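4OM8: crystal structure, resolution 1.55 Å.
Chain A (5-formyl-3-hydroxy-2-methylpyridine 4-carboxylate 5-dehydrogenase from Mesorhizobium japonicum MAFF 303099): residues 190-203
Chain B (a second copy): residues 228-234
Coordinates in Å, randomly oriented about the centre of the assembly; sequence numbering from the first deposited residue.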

# COMPACT_ATOMS: atom_id res chain seq x y z
N VAL A 190 -5.89 -3.62 -8.40
CA VAL A 190 -4.96 -2.60 -7.97
C VAL A 190 -3.69 -3.27 -7.41
O VAL A 190 -2.57 -2.83 -7.68
CB VAL A 190 -5.59 -1.64 -6.95
CG1 VAL A 190 -4.58 -0.63 -6.46
CG2 VAL A 190 -6.78 -0.91 -7.58
N LEU A 191 -3.86 -4.37 -6.68
CA LEU A 191 -2.70 -5.10 -6.16
C LEU A 191 -1.82 -5.64 -7.29
O LEU A 191 -0.60 -5.51 -7.25
CB LEU A 191 -3.15 -6.26 -5.27
CG LEU A 191 -2.00 -7.12 -4.72
CD1 LEU A 191 -1.04 -6.31 -3.84
CD2 LEU A 191 -2.54 -8.34 -3.98
N TYR A 192 -2.45 -6.26 -8.28
CA TYR A 192 -1.67 -6.84 -9.36
C TYR A 192 -1.04 -5.75 -10.24
O TYR A 192 0.00 -5.98 -10.83
CB TYR A 192 -2.52 -7.83 -10.19
CG TYR A 192 -2.44 -9.23 -9.61
CD1 TYR A 192 -2.93 -9.51 -8.34
CD2 TYR A 192 -1.83 -10.26 -10.31
CE1 TYR A 192 -2.83 -10.79 -7.80
CE2 TYR A 192 -1.72 -11.52 -9.78
CZ TYR A 192 -2.22 -11.79 -8.53
OH TYR A 192 -2.09 -13.08 -8.05
N ALA A 193 -1.62 -4.55 -10.27
CA ALA A 193 -0.95 -3.46 -10.98
C ALA A 193 0.33 -3.04 -10.24
O ALA A 193 1.37 -2.82 -10.85
CB ALA A 193 -1.88 -2.28 -11.14
N LEU A 194 0.23 -2.93 -8.92
CA LEU A 194 1.39 -2.65 -8.07
C LEU A 194 2.45 -3.73 -8.27
O LEU A 194 3.62 -3.42 -8.52
CB LEU A 194 0.96 -2.58 -6.59
CG LEU A 194 1.93 -2.29 -5.44
CD1 LEU A 194 1.09 -1.88 -4.24
CD2 LEU A 194 2.77 -3.51 -5.08
N LEU A 195 2.04 -4.99 -8.18
CA LEU A 195 2.96 -6.12 -8.29
C LEU A 195 3.60 -6.20 -9.67
O LEU A 195 4.78 -6.52 -9.78
CB LEU A 195 2.23 -7.44 -7.99
CG LEU A 195 1.82 -7.62 -6.53
CD1 LEU A 195 0.98 -8.86 -6.37
CD2 LEU A 195 3.05 -7.70 -5.63
N ARG A 196 2.83 -5.91 -10.72
CA ARG A 196 3.39 -5.99 -12.06
C ARG A 196 4.60 -5.07 -12.21
O ARG A 196 5.65 -5.46 -12.74
CB ARG A 196 2.33 -5.65 -13.11
CG ARG A 196 2.86 -5.71 -14.55
CD ARG A 196 1.74 -5.59 -15.55
NE ARG A 196 1.04 -4.32 -15.46
CZ ARG A 196 0.23 -3.85 -16.41
NH1 ARG A 196 0.05 -4.55 -17.52
NH2 ARG A 196 -0.38 -2.67 -16.25
N GLU A 197 4.48 -3.85 -11.68
CA GLU A 197 5.60 -2.90 -11.76
C GLU A 197 6.74 -3.29 -10.82
O GLU A 197 7.91 -3.24 -11.20
CB GLU A 197 5.12 -1.48 -11.46
CG GLU A 197 6.18 -0.40 -11.64
CD GLU A 197 6.69 -0.29 -13.07
OE1 GLU A 197 7.87 0.07 -13.24
OE2 GLU A 197 5.93 -0.54 -14.03
N ALA A 198 6.39 -3.71 -9.60
CA ALA A 198 7.42 -4.10 -8.64
C ALA A 198 8.24 -5.28 -9.15
O ALA A 198 9.47 -5.27 -9.08
CB ALA A 198 6.79 -4.43 -7.29
N VAL A 199 7.55 -6.28 -9.68
CA VAL A 199 8.24 -7.45 -10.22
C VAL A 199 9.13 -7.04 -11.40
O VAL A 199 10.27 -7.49 -11.51
CB VAL A 199 7.23 -8.53 -10.65
CG1 VAL A 199 7.89 -9.58 -11.57
CG2 VAL A 199 6.61 -9.18 -9.40
N ASP A 200 8.63 -6.15 -12.26
CA ASP A 200 9.42 -5.71 -13.41
C ASP A 200 10.71 -5.02 -12.97
O ASP A 200 11.79 -5.27 -13.52
CB ASP A 200 8.61 -4.77 -14.31
CG ASP A 200 9.24 -4.61 -15.68
OD1 ASP A 200 9.46 -5.65 -16.35
OD2 ASP A 200 9.54 -3.47 -16.08
N LEU A 201 10.63 -4.20 -11.93
CA LEU A 201 11.80 -3.47 -11.49
C LEU A 201 12.85 -4.39 -10.87
O LEU A 201 14.07 -4.19 -11.06
CB LEU A 201 11.39 -2.38 -10.50
CG LEU A 201 10.56 -1.26 -11.14
CD1 LEU A 201 9.92 -0.38 -10.09
CD2 LEU A 201 11.42 -0.42 -12.06
N VAL A 202 12.41 -5.41 -10.13
CA VAL A 202 13.32 -6.38 -9.55
C VAL A 202 13.95 -7.20 -10.67
O VAL A 202 15.17 -7.37 -10.74
CB VAL A 202 12.60 -7.29 -8.55
CG1 VAL A 202 13.48 -8.49 -8.16
CG2 VAL A 202 12.19 -6.48 -7.31
N GLU A 203 13.10 -7.66 -11.58
CA GLU A 203 13.52 -8.51 -12.69
C GLU A 203 14.59 -7.87 -13.57
O GLU A 203 15.52 -8.55 -14.01
CB GLU A 203 12.29 -8.87 -13.50
CG GLU A 203 12.50 -9.71 -14.71
CD GLU A 203 11.17 -10.14 -15.26
OE1 GLU A 203 10.56 -9.37 -16.02
OE2 GLU A 203 10.71 -11.23 -14.89
N GLY B 228 6.00 -6.51 2.62
CA GLY B 228 6.33 -5.94 1.32
C GLY B 228 5.92 -6.84 0.16
O GLY B 228 5.70 -8.03 0.36
N PRO B 229 5.82 -6.26 -1.05
CA PRO B 229 5.32 -7.04 -2.20
C PRO B 229 6.06 -8.36 -2.49
O PRO B 229 5.39 -9.33 -2.83
CB PRO B 229 5.51 -6.07 -3.38
CG PRO B 229 5.58 -4.71 -2.78
CD PRO B 229 6.14 -4.86 -1.40
N MET B 230 7.38 -8.40 -2.40
CA MET B 230 8.09 -9.64 -2.70
C MET B 230 7.78 -10.68 -1.62
O MET B 230 7.49 -11.84 -1.92
CB MET B 230 9.60 -9.39 -2.83
CG MET B 230 9.98 -8.43 -3.97
SD MET B 230 9.45 -9.01 -5.62
CE MET B 230 8.05 -7.96 -5.89
N ALA B 231 7.80 -10.24 -0.37
CA ALA B 231 7.39 -11.08 0.76
C ALA B 231 5.94 -11.54 0.63
O ALA B 231 5.61 -12.67 1.00
CB ALA B 231 7.59 -10.34 2.09
N LEU B 232 5.08 -10.68 0.10
CA LEU B 232 3.68 -11.01 -0.06
C LEU B 232 3.49 -12.08 -1.14
O LEU B 232 2.67 -12.99 -0.99
CB LEU B 232 2.86 -9.76 -0.39
CG LEU B 232 1.34 -9.96 -0.41
CD1 LEU B 232 0.84 -10.26 1.00
CD2 LEU B 232 0.60 -8.76 -0.99
N LEU B 233 4.23 -11.96 -2.24
CA LEU B 233 4.25 -13.00 -3.26
C LEU B 233 4.63 -14.35 -2.64
O LEU B 233 4.01 -15.37 -2.94
CB LEU B 233 5.22 -12.65 -4.39
CG LEU B 233 4.79 -11.49 -5.29
CD1 LEU B 233 5.86 -11.20 -6.34
CD2 LEU B 233 3.44 -11.79 -5.97
N ASP B 234 5.63 -14.35 -1.76
CA ASP B 234 6.04 -15.58 -1.10
C ASP B 234 4.93 -16.14 -0.20
O ASP B 234 4.78 -17.35 -0.09
CB ASP B 234 7.31 -15.37 -0.28
CG ASP B 234 8.56 -15.35 -1.13
OD1 ASP B 234 8.46 -15.63 -2.36
OD2 ASP B 234 9.62 -15.05 -0.56

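Helices from two subunits can be joined without a single polar bond between them, provided that their apolar side chains mesh closely, and this pair is a compact example. The chain A stretch is helical throughout, held by successive i to i+4 backbone hydrogen bonds, one of them, A:Glu197 N to A:Ala193 O at 3.4 Å, weak. In chain B, B:Gly228 occupies the N-cap position, and its O accepts a 2.7 Å hydrogen bond from B:Leu232 N in the first turn of the helix that follows. The axes cross at -107° and come no closer than 10.7 Å, so side chains must fill the space between them. No hydrogen bond links the stretches; the contact consists of hydrocarbon and one thioether.

Along chain A, A:Leu191 makes the first contact, its CD1 lying 4.1 Å from B:Leu232 CD2. One turn on, A:Leu194 points toward the partner and sets CD2 3.8 Å from B:Pro229 CG. A:Leu195 leaves its backbone sideways, but its end swings nearer and touches two partners, with closest approaches of 3.7 Å from CD2 to B:Pro229 CB and 3.8 Å from CD1 to B:Leu233 CD2; CD2 is also 4.1 Å from B:Leu233 CD2. The backbones are also near here, with the CA atoms of A:Leu195 and B:Pro229 6.6 Å apart.

A:Ala198, small and directed toward chain B, has its CB 4.0 Å from B:Met230 CE. The neighbouring A:Val199 shares that methyl, with CG2 4.0 Å from B:Met230 CE, and the same CG2 reaches B:Leu233 CD1 at 3.7 Å. Finally, A:Val202 CG2 lies 4.1 Å from B:Met230 SD, a van der Waals contact with a polarizable sulfur. The flexible methionine thus spans successive turns of chain A. The general lesson is periodicity: residues spaced three and four apart line one helical face, while A:Arg196 and A:Glu197 find their hydrogen bonds elsewhere in the structure.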